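Long-range contacts in dihydrofolate reductase (Coxiella burnetii, PDB 3TQ9), which probably catalyses the NADPH-dependent reduction of 7,8-dihydrofolate to tetrahydrofolate, a key step in folate metabolism and in the supply of DNA precursors: residues I35-P40 and L55-N60; M1-I6 and V93-G98; P40-R45 and I61-Q66. One frame throughout, in Å; residues are numbered along the deposited sequence.

Contact 1. Residues I35-P40 and L55-N60; sequences ITLGKP and LPHRRN. With MTX (methotrexate), chain C.
R58 reaches T36 at the glutamate end of the folate pocket, where the loop 55-58 meets the turn that follows helix 26-36. Its guanidinium forms a forked grip on the α-carboxylate of methotrexate: NH2 donates to O2 at 2.7 Å and NH1 to O1 at 2.9 Å, the latter bond almost straight at 174°. Bends at chi2 and chi3 (147° and -72°) swing the group round to this position. On the adjoining edge, which shares NH2, NE and NH2 both donate hydrogen bonds to P56 O, 2.9 Å from NE and close to the guanidinium plane, while L55 CB covers one face over its centre. T36 OG1 receives only a weak bond from NH1, at 3.0 Å; its stronger partner is F32 O, one helical turn back. The backbones join where G38 N, in the type II turn T36-K39, donates to H57 O at 3.0 Å. Beside that bond L37 CD2 packs on H57 CB at 3.5 Å. Behind the loop, the N60 carboxamide closes it by exchanging hydrogen bonds with L55 N and L55 O. With P56 O and the ligand carboxylate at different edges and L55 over a face, the guanidinium is restricted in rotation, and its charge is presented to the ligand anion.

Contact 2. Residues M1-I6 and V93-G98; sequences MIITLI and VIIIGG. With NDP (NADPH dihydro-nicotinamide-adenine-dinucleotide phosphate), chain B.
I2-I6 and V93-G97 run side by side as parallel strands, their axes 4.7 Å apart and 26° from parallel, joined by V93 N to I2 O, T4 N to V93 O, I95 N to T4 O and I6 N to I95 O. The bond from I95 N to T4 O is the shortest, at 2.7 Å. Side chains alternate between two faces. On one, L5 and I95 lie alongside each other, with L5 CD1 4.0 Å from I95 CG1, and I3 CG2 reaches that same CG1 from another direction. At the chain start, M1 bends at chi2 and chi3 and brings SD to 3.5 Å from V93 CG2. These strands lie centrally in the dihydrofolate reductase sheet; helix 99-105 packs on L5 and I95, while helix 26-36 packs on I6 and I94. On the face of T4 and I94, I6 has CG1 opposite its backbone N (chi1 -171°); CG2 then falls between N and the carbonyl carbon and meets I94 CG2 at 3.7 Å and I96 CG2 at 3.9 Å. T4 OG1 has its polar partner in E92. I6, midway along strand 2-10, and the last residues of strand 92-97 reach the ligands: I6 O accepts a hydrogen bond from methotrexate NA4, and I96 O is 3.1 Å from nicotinamide C4N of NADPH. A cis peptide links G97 to G98, whose N makes a weak 2.9 Å bond to diphosphate oxygen O2A.

Contact 3. Residues P40-R45 and I61-Q66; sequences PIVMGR and IVITQQ. With NDP (NADPH dihydro-nicotinamide-adenine-dinucleotide phosphate), chain B.
O2X of the NADPH 2'-phosphate is held from both segments at once, by R45 of one and by T64 and Q66 of the other. T64 OG1 gives the shortest bond, 2.6 Å to O2X. R45 NE approaches the same oxygen at 3.0 Å with an N-H...O angle of 165°, and O2X lies in the guanidinium plane, at its edge. Q66 NE2 adds a third bond to O2X, of 3.2 Å. The R45 guanidinium and Q66 amide planes stand 81° apart, so these two donors meet one oxygen from crossed groups. In R45, CG lies opposite the backbone N (chi1 -169°) and the chain then bends at chi2 and chi3, which also brings NH2 to 3.0 Å from O1X. Its NH1 is held behind by a salt bridge to D49. T64 OG1 accepts from Q66 N at 2.9 Å in an ST turn; this fixes the hydroxyl while its proton serves the phosphate. The third oxygen, O3X, takes Q65 N at 2.9 Å. Each of the three terminal phosphate oxygens thus has a protein donor, and the positive charge of R45 would probably favour the dianion.

Upstream, the parallel strands pair through I61 N to I41 O, M43 N to I61 O and I63 N to M43 O. V42 CG1 meets I63 CG1 at 3.9 Å on one face, and M43 CG lies against V62 CG2 on the other. V62 CG1 also rests 3.7 Å from R45 CA, where strand 40-44 passes into helix 45-51. With strand 59-63 these elements form a beta-alpha-beta unit whose helix start (R45) and the loop after its second strand (T64-Q66) hold the 2'-phosphate, consistent with selection of NADPH over NADH.

Overall arrangement
The three contacts lie 12 to 13 Å apart, centre to centre, around one mixed sheet. Strands 59-63, 40-44, 92-97 and 2-10 are successive neighbours in it, so contact 3 and contact 2 are adjoining pairs, joined by backbone bonds such as V42 N to I94 O. Contact 1 lies at the start of strands 40-44 and 59-63, sharing P40 with contact 3, and also meets contact 2 through P40 O and I94 N. Along the chain, M1-I6 comes first and V93-G98 last, with the segments of contacts 1 and 3 alternating between them. Contact 1 touches the glutamate tail of methotrexate, contact 3 the 2'-phosphate of NADPH, and contact 2 both ligands where the nicotinamide lies near the pteridine.

Contact 1. Residues I35-P40 and L55-N60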
# COMPACT_ATOMS: atom_id res chain seq x y z
N ILE A 35 -6.89 -8.86 -4.23
CA ILE A 35 -5.60 -8.49 -4.79
C ILE A 35 -4.43 -8.94 -3.91
O ILE A 35 -3.40 -9.37 -4.43
CB ILE A 35 -5.50 -6.97 -5.04
CG1 ILE A 35 -6.40 -6.55 -6.21
CG2 ILE A 35 -4.09 -6.57 -5.39
CD1 ILE A 35 -5.90 -7.03 -7.57
N THR A 36 -4.58 -8.86 -2.59
CA THR A 36 -3.47 -9.11 -1.67
C THR A 36 -3.44 -10.52 -1.05
O THR A 36 -2.45 -10.88 -0.42
CB THR A 36 -3.44 -8.08 -0.53
OG1 THR A 36 -4.64 -8.19 0.24
CG2 THR A 36 -3.31 -6.68 -1.09
N LEU A 37 -4.52 -11.29 -1.21
CA LEU A 37 -4.61 -12.64 -0.65
C LEU A 37 -3.47 -13.55 -1.11
O LEU A 37 -3.24 -13.71 -2.31
CB LEU A 37 -5.96 -13.32 -1.01
CG LEU A 37 -7.12 -13.33 -0.01
CD1 LEU A 37 -8.34 -14.00 -0.63
CD2 LEU A 37 -6.73 -14.05 1.26
N GLY A 38 -2.78 -14.15 -0.14
CA GLY A 38 -1.72 -15.13 -0.41
C GLY A 38 -0.38 -14.56 -0.80
O GLY A 38 0.52 -15.30 -1.20
N LYS A 39 -0.22 -13.24 -0.70
CA LYS A 39 1.01 -12.59 -1.12
C LYS A 39 1.67 -11.85 0.04
O LYS A 39 1.01 -11.54 1.04
CB LYS A 39 0.73 -11.63 -2.29
CG LYS A 39 0.29 -12.36 -3.55
CD LYS A 39 -0.28 -11.42 -4.61
CE LYS A 39 -0.93 -12.18 -5.77
NZ LYS A 39 -1.80 -11.30 -6.62
N PRO A 40 2.98 -11.60 -0.06
CA PRO A 40 3.65 -10.73 0.92
C PRO A 40 3.15 -9.30 0.80
O PRO A 40 3.24 -8.72 -0.29
CB PRO A 40 5.13 -10.83 0.53
CG PRO A 40 5.26 -12.08 -0.23
CD PRO A 40 3.96 -12.27 -0.94
N LEU A 55 -3.43 -8.94 8.81
CA LEU A 55 -4.48 -9.30 7.86
C LEU A 55 -4.38 -10.81 7.62
O LEU A 55 -3.29 -11.31 7.35
CB LEU A 55 -4.34 -8.53 6.54
CG LEU A 55 -4.53 -7.01 6.58
CD1 LEU A 55 -4.07 -6.38 5.29
CD2 LEU A 55 -5.97 -6.66 6.85
N PRO A 56 -5.50 -11.54 7.73
CA PRO A 56 -5.42 -13.00 7.63
C PRO A 56 -5.06 -13.48 6.23
O PRO A 56 -5.31 -12.78 5.25
CB PRO A 56 -6.83 -13.46 8.01
CG PRO A 56 -7.71 -12.30 7.67
CD PRO A 56 -6.88 -11.07 7.94
N HIS A 57 -4.44 -14.65 6.16
CA HIS A 57 -4.13 -15.31 4.89
C HIS A 57 -3.15 -14.54 4.00
O HIS A 57 -3.17 -14.67 2.77
CB HIS A 57 -5.43 -15.60 4.11
CG HIS A 57 -6.49 -16.24 4.94
ND1 HIS A 57 -6.25 -17.33 5.75
CD2 HIS A 57 -7.81 -15.97 5.07
CE1 HIS A 57 -7.37 -17.69 6.35
NE2 HIS A 57 -8.33 -16.88 5.95
N ARG A 58 -2.29 -13.76 4.65
CA ARG A 58 -1.23 -12.99 3.99
C ARG A 58 -0.01 -12.95 4.90
O ARG A 58 -0.14 -13.00 6.13
CB ARG A 58 -1.67 -11.56 3.77
CG ARG A 58 -2.34 -11.31 2.47
CD ARG A 58 -3.38 -10.24 2.61
NE ARG A 58 -4.53 -10.73 3.35
CZ ARG A 58 -5.66 -10.06 3.51
NH1 ARG A 58 -5.81 -8.85 2.97
NH2 ARG A 58 -6.65 -10.59 4.21
N ARG A 59 1.16 -12.83 4.30
CA ARG A 59 2.38 -12.63 5.05
C ARG A 59 2.47 -11.15 5.34
O ARG A 59 2.74 -10.35 4.43
CB ARG A 59 3.61 -13.10 4.29
CG ARG A 59 4.88 -13.04 5.10
CD ARG A 59 6.04 -13.62 4.34
NE ARG A 59 7.30 -13.35 5.02
CZ ARG A 59 8.51 -13.60 4.52
NH1 ARG A 59 8.65 -14.14 3.31
NH2 ARG A 59 9.59 -13.31 5.24
N ASN A 60 2.20 -10.78 6.58
CA ASN A 60 2.26 -9.40 6.98
C ASN A 60 3.69 -9.06 7.28
O ASN A 60 4.31 -9.70 8.12
CB ASN A 60 1.41 -9.16 8.21
CG ASN A 60 -0.06 -9.15 7.91
OD1 ASN A 60 -0.70 -8.10 7.96
ND2 ASN A 60 -0.62 -10.31 7.60
N1 MTX C . -7.47 0.28 0.04
C2 MTX C . -6.68 0.05 -1.08
NA2 MTX C . -7.23 0.03 -2.28
N3 MTX C . -5.32 -0.16 -0.95
C4 MTX C . -4.72 -0.15 0.29
NA4 MTX C . -3.41 -0.35 0.40
C4A MTX C . -5.50 0.08 1.42
N5 MTX C . -4.91 0.10 2.67
C6 MTX C . -5.67 0.32 3.78
C7 MTX C . -7.05 0.53 3.67
N8 MTX C . -7.65 0.52 2.42
C8A MTX C . -6.88 0.30 1.29
C9 MTX C . -4.97 0.31 5.11
N10 MTX C . -5.89 0.00 6.19
CM MTX C . -6.11 1.06 7.20
C11 MTX C . -8.30 -3.47 6.20
C12 MTX C . -8.58 -2.42 7.05
C13 MTX C . -7.79 -1.28 7.04
C14 MTX C . -6.70 -1.18 6.18
C15 MTX C . -6.42 -2.26 5.33
C16 MTX C . -7.22 -3.40 5.34
C MTX C . -9.18 -4.69 6.24
O MTX C . -9.96 -4.93 7.39
N MTX C . -9.20 -5.52 5.20
CA MTX C . -9.49 -6.93 5.40
CT MTX C . -8.79 -7.78 4.40
O1 MTX C . -8.22 -7.24 3.43
O2 MTX C . -8.77 -9.02 4.54
CB MTX C . -10.99 -7.23 5.34
CG MTX C . -11.77 -6.26 4.46
CD MTX C . -13.22 -6.67 4.51
OE1 MTX C . -13.70 -7.36 3.58
OE2 MTX C . -13.94 -6.33 5.49

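Contact 2. Residues M1-I6 and V93-G98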
# COMPACT_ATOMS: atom_id res chain seq x y z
N MET A 1 11.20 -10.36 -9.08
CA MET A 1 10.19 -9.78 -8.17
C MET A 1 9.57 -8.51 -8.76
O MET A 1 10.29 -7.56 -9.09
CB MET A 1 10.84 -9.45 -6.83
CG MET A 1 9.88 -8.93 -5.78
SD MET A 1 10.68 -7.68 -4.78
CE MET A 1 12.00 -8.63 -4.02
N ILE A 2 8.25 -8.49 -8.86
CA ILE A 2 7.52 -7.31 -9.30
C ILE A 2 7.06 -6.57 -8.06
O ILE A 2 6.48 -7.18 -7.16
CB ILE A 2 6.29 -7.71 -10.14
CG1 ILE A 2 6.72 -8.45 -11.41
CG2 ILE A 2 5.44 -6.49 -10.50
CD1 ILE A 2 7.74 -7.70 -12.28
N ILE A 3 7.32 -5.26 -8.00
CA ILE A 3 6.94 -4.44 -6.83
C ILE A 3 5.70 -3.63 -7.16
O ILE A 3 5.72 -2.79 -8.06
CB ILE A 3 8.09 -3.50 -6.41
CG1 ILE A 3 9.28 -4.31 -5.90
CG2 ILE A 3 7.60 -2.54 -5.33
CD1 ILE A 3 10.47 -3.47 -5.53
N THR A 4 4.63 -3.87 -6.41
CA THR A 4 3.35 -3.28 -6.68
C THR A 4 2.89 -2.42 -5.51
O THR A 4 2.93 -2.88 -4.36
CB THR A 4 2.31 -4.37 -6.90
OG1 THR A 4 2.70 -5.16 -8.03
CG2 THR A 4 0.94 -3.77 -7.14
N LEU A 5 2.49 -1.19 -5.80
CA LEU A 5 1.87 -0.32 -4.81
C LEU A 5 0.37 -0.41 -4.99
O LEU A 5 -0.13 -0.26 -6.11
CB LEU A 5 2.31 1.14 -4.98
CG LEU A 5 3.67 1.61 -4.43
CD1 LEU A 5 4.75 0.63 -4.73
CD2 LEU A 5 4.02 2.96 -5.02
N ILE A 6 -0.36 -0.67 -3.90
CA ILE A 6 -1.82 -0.63 -3.89
C ILE A 6 -2.25 0.46 -2.91
O ILE A 6 -1.83 0.48 -1.76
CB ILE A 6 -2.44 -2.03 -3.54
CG1 ILE A 6 -3.95 -2.03 -3.76
CG2 ILE A 6 -2.10 -2.47 -2.12
CD1 ILE A 6 -4.56 -3.41 -3.71
N VAL A 93 5.72 -8.65 -4.73
CA VAL A 93 5.64 -8.03 -3.40
C VAL A 93 4.69 -6.84 -3.49
O VAL A 93 4.78 -6.04 -4.42
CB VAL A 93 7.02 -7.56 -2.91
CG1 VAL A 93 6.90 -6.83 -1.57
CG2 VAL A 93 7.97 -8.75 -2.80
N ILE A 94 3.77 -6.75 -2.53
CA ILE A 94 2.73 -5.73 -2.55
C ILE A 94 2.92 -4.77 -1.40
O ILE A 94 2.88 -5.15 -0.24
CB ILE A 94 1.32 -6.33 -2.49
CG1 ILE A 94 1.09 -7.21 -3.72
CG2 ILE A 94 0.27 -5.23 -2.44
CD1 ILE A 94 -0.26 -7.84 -3.78
N ILE A 95 3.14 -3.50 -1.75
CA ILE A 95 3.36 -2.45 -0.79
C ILE A 95 2.02 -1.81 -0.53
O ILE A 95 1.40 -1.28 -1.46
CB ILE A 95 4.34 -1.38 -1.33
CG1 ILE A 95 5.61 -2.01 -1.92
CG2 ILE A 95 4.68 -0.37 -0.22
CD1 ILE A 95 6.41 -2.84 -0.95
N ILE A 96 1.56 -1.85 0.72
CA ILE A 96 0.23 -1.34 1.08
C ILE A 96 0.23 0.04 1.76
O ILE A 96 -0.81 0.58 2.01
CB ILE A 96 -0.58 -2.38 1.92
CG1 ILE A 96 -0.03 -2.53 3.34
CG2 ILE A 96 -0.62 -3.74 1.23
CD1 ILE A 96 -1.03 -3.13 4.30
N GLY A 97 1.40 0.61 2.06
CA GLY A 97 1.46 1.95 2.65
C GLY A 97 2.18 1.97 3.98
O GLY A 97 2.72 0.95 4.40
N GLY A 98 2.19 3.11 4.68
CA GLY A 98 1.43 4.30 4.35
C GLY A 98 2.22 5.33 3.58
O GLY A 98 3.01 4.98 2.71
PA NDP B . 3.43 4.70 7.57
O1A NDP B . 4.26 4.97 6.36
O2A NDP B . 2.30 3.71 7.47
O5B NDP B . 4.41 4.19 8.71
C5B NDP B . 5.44 5.07 9.16
C4B NDP B . 6.40 4.30 10.05
O4B NDP B . 7.00 3.25 9.28
C3B NDP B . 7.58 5.10 10.57
O3B NDP B . 7.29 5.84 11.75
C2B NDP B . 8.57 4.00 10.87
O2B NDP B . 8.16 3.29 12.03
C1B NDP B . 8.36 3.07 9.69
N9A NDP B . 9.22 3.34 8.52
C8A NDP B . 8.86 3.99 7.41
N7A NDP B . 9.90 4.04 6.54
C5A NDP B . 10.93 3.39 7.11
C6A NDP B . 12.32 3.06 6.75
N6A NDP B . 12.83 3.45 5.55
N1A NDP B . 13.05 2.36 7.63
C2A NDP B . 12.55 1.98 8.82
N3A NDP B . 11.31 2.24 9.19
C4A NDP B . 10.47 2.93 8.40
O3 NDP B . 2.87 6.05 8.25
PN NDP B . 1.90 7.17 7.59
O1N NDP B . 2.59 7.92 6.48
O2N NDP B . 1.38 7.96 8.76
O5D NDP B . 0.68 6.36 6.97
C5D NDP B . -0.39 5.95 7.80
C4D NDP B . -1.62 6.70 7.33
O4D NDP B . -1.90 6.33 5.98
C3D NDP B . -2.83 6.30 8.16
O3D NDP B . -3.78 7.37 8.16
C2D NDP B . -3.37 5.12 7.39
O2D NDP B . -4.73 4.87 7.76
C1D NDP B . -3.15 5.61 5.96
N1N NDP B . -3.05 4.57 4.94
C2N NDP B . -3.85 4.70 3.88
C3N NDP B . -3.83 3.79 2.85
C7N NDP B . -4.74 3.95 1.68
O7N NDP B . -4.70 3.14 0.78
N7N NDP B . -5.59 4.97 1.65
C4N NDP B . -2.87 2.64 2.94
C5N NDP B . -2.03 2.57 4.12
C6N NDP B . -2.16 3.57 5.08
P2B NDP B . 8.69 3.52 13.53
O1X NDP B . 8.00 4.81 13.84
O2X NDP B . 8.14 2.36 14.33
O3X NDP B . 10.19 3.51 13.45

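Contact 3. Residues P40-R45 and I61-Q66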
# COMPACT_ATOMS: atom_id res chain seq x y z
N PRO A 40 2.98 -11.60 -0.06
CA PRO A 40 3.65 -10.73 0.92
C PRO A 40 3.15 -9.30 0.80
O PRO A 40 3.24 -8.72 -0.29
CB PRO A 40 5.13 -10.83 0.53
CG PRO A 40 5.26 -12.08 -0.23
CD PRO A 40 3.96 -12.27 -0.94
N ILE A 41 2.61 -8.75 1.89
CA ILE A 41 2.25 -7.34 1.96
C ILE A 41 3.23 -6.60 2.89
O ILE A 41 3.51 -7.05 4.01
CB ILE A 41 0.75 -7.08 2.36
CG1 ILE A 41 0.41 -7.65 3.73
CG2 ILE A 41 -0.19 -7.69 1.34
CD1 ILE A 41 -0.98 -7.26 4.21
N VAL A 42 3.76 -5.48 2.40
CA VAL A 42 4.73 -4.66 3.12
C VAL A 42 4.03 -3.38 3.55
O VAL A 42 3.44 -2.67 2.73
CB VAL A 42 5.96 -4.35 2.24
CG1 VAL A 42 6.93 -3.44 2.97
CG2 VAL A 42 6.66 -5.63 1.83
N MET A 43 4.10 -3.08 4.85
CA MET A 43 3.46 -1.91 5.41
C MET A 43 4.37 -1.23 6.42
O MET A 43 5.29 -1.85 6.95
CB MET A 43 2.15 -2.31 6.10
CG MET A 43 2.32 -3.07 7.43
SD MET A 43 0.79 -3.86 8.01
CE MET A 43 0.69 -5.24 6.90
N GLY A 44 4.13 0.05 6.67
CA GLY A 44 4.82 0.76 7.74
C GLY A 44 4.20 0.44 9.09
O GLY A 44 3.09 -0.09 9.15
N ARG A 45 4.90 0.76 10.17
CA ARG A 45 4.42 0.46 11.51
C ARG A 45 3.15 1.26 11.85
O ARG A 45 2.24 0.73 12.49
CB ARG A 45 5.51 0.72 12.55
CG ARG A 45 5.20 0.20 13.94
CD ARG A 45 4.43 1.21 14.77
NE ARG A 45 5.23 2.40 15.04
CZ ARG A 45 4.74 3.60 15.37
NH1 ARG A 45 3.43 3.81 15.47
NH2 ARG A 45 5.58 4.60 15.59
N ILE A 61 4.23 -8.05 6.59
CA ILE A 61 5.60 -7.59 6.81
C ILE A 61 5.56 -6.14 7.23
O ILE A 61 5.02 -5.30 6.50
CB ILE A 61 6.45 -7.75 5.53
CG1 ILE A 61 6.36 -9.18 5.00
CG2 ILE A 61 7.90 -7.38 5.82
CD1 ILE A 61 7.32 -9.51 3.89
N VAL A 62 6.12 -5.84 8.40
CA VAL A 62 6.09 -4.48 8.96
C VAL A 62 7.50 -3.85 9.06
O VAL A 62 8.45 -4.48 9.54
CB VAL A 62 5.40 -4.48 10.36
CG1 VAL A 62 5.41 -3.08 10.98
CG2 VAL A 62 3.97 -5.04 10.24
N ILE A 63 7.62 -2.60 8.60
CA ILE A 63 8.88 -1.87 8.61
C ILE A 63 8.88 -0.87 9.77
O ILE A 63 7.99 -0.02 9.86
CB ILE A 63 9.12 -1.10 7.29
CG1 ILE A 63 8.86 -1.99 6.07
CG2 ILE A 63 10.54 -0.54 7.25
CD1 ILE A 63 9.53 -3.31 6.11
N THR A 64 9.85 -1.01 10.67
CA THR A 64 10.01 -0.11 11.80
C THR A 64 11.48 0.18 12.00
O THR A 64 12.32 -0.53 11.46
CB THR A 64 9.45 -0.71 13.11
OG1 THR A 64 9.59 0.25 14.17
CG2 THR A 64 10.16 -2.02 13.48
N GLN A 65 11.79 1.23 12.76
CA GLN A 65 13.15 1.48 13.20
C GLN A 65 13.35 0.99 14.63
O GLN A 65 14.48 0.94 15.11
CB GLN A 65 13.50 2.96 13.06
CG GLN A 65 13.47 3.44 11.61
CD GLN A 65 13.54 4.95 11.46
OE1 GLN A 65 14.46 5.47 10.83
NE2 GLN A 65 12.54 5.65 12.02
N GLN A 66 12.26 0.61 15.30
CA GLN A 66 12.32 0.14 16.68
C GLN A 66 12.87 -1.27 16.71
O GLN A 66 12.23 -2.20 16.24
CB GLN A 66 10.93 0.14 17.30
CG GLN A 66 10.22 1.49 17.31
CD GLN A 66 8.90 1.45 18.08
OE1 GLN A 66 8.90 1.33 19.31
NE2 GLN A 66 7.78 1.53 17.36
PA NDP B . 3.43 4.70 7.57
O1A NDP B . 4.26 4.97 6.36
O2A NDP B . 2.30 3.71 7.47
O5B NDP B . 4.41 4.19 8.71
C5B NDP B . 5.44 5.07 9.16
C4B NDP B . 6.40 4.30 10.05
O4B NDP B . 7.00 3.25 9.28
C3B NDP B . 7.58 5.10 10.57
O3B NDP B . 7.29 5.84 11.75
C2B NDP B . 8.57 4.00 10.87
O2B NDP B . 8.16 3.29 12.03
C1B NDP B . 8.36 3.07 9.69
N9A NDP B . 9.22 3.34 8.52
C8A NDP B . 8.86 3.99 7.41
N7A NDP B . 9.90 4.04 6.54
C5A NDP B . 10.93 3.39 7.11
C6A NDP B . 12.32 3.06 6.75
N6A NDP B . 12.83 3.45 5.55
N1A NDP B . 13.05 2.36 7.63
C2A NDP B . 12.55 1.98 8.82
N3A NDP B . 11.31 2.24 9.19
C4A NDP B . 10.47 2.93 8.40
O3 NDP B . 2.87 6.05 8.25
PN NDP B . 1.90 7.17 7.59
O1N NDP B . 2.59 7.92 6.48
O2N NDP B . 1.38 7.96 8.76
O5D NDP B . 0.68 6.36 6.97
C5D NDP B . -0.39 5.95 7.80
C4D NDP B . -1.62 6.70 7.33
O4D NDP B . -1.90 6.33 5.98
C3D NDP B . -2.83 6.30 8.16
O3D NDP B . -3.78 7.37 8.16
C2D NDP B . -3.37 5.12 7.39
O2D NDP B . -4.73 4.87 7.76
C1D NDP B . -3.15 5.61 5.96
N1N NDP B . -3.05 4.57 4.94
C2N NDP B . -3.85 4.70 3.88
C3N NDP B . -3.83 3.79 2.85
C7N NDP B . -4.74 3.95 1.68
O7N NDP B . -4.70 3.14 0.78
N7N NDP B . -5.59 4.97 1.65
C4N NDP B . -2.87 2.64 2.94
C5N NDP B . -2.03 2.57 4.12
C6N NDP B . -2.16 3.57 5.08
P2B NDP B . 8.69 3.52 13.53
O1X NDP B . 8.00 4.81 13.84
O2X NDP B . 8.14 2.36 14.33
O3X NDP B . 10.19 3.51 13.45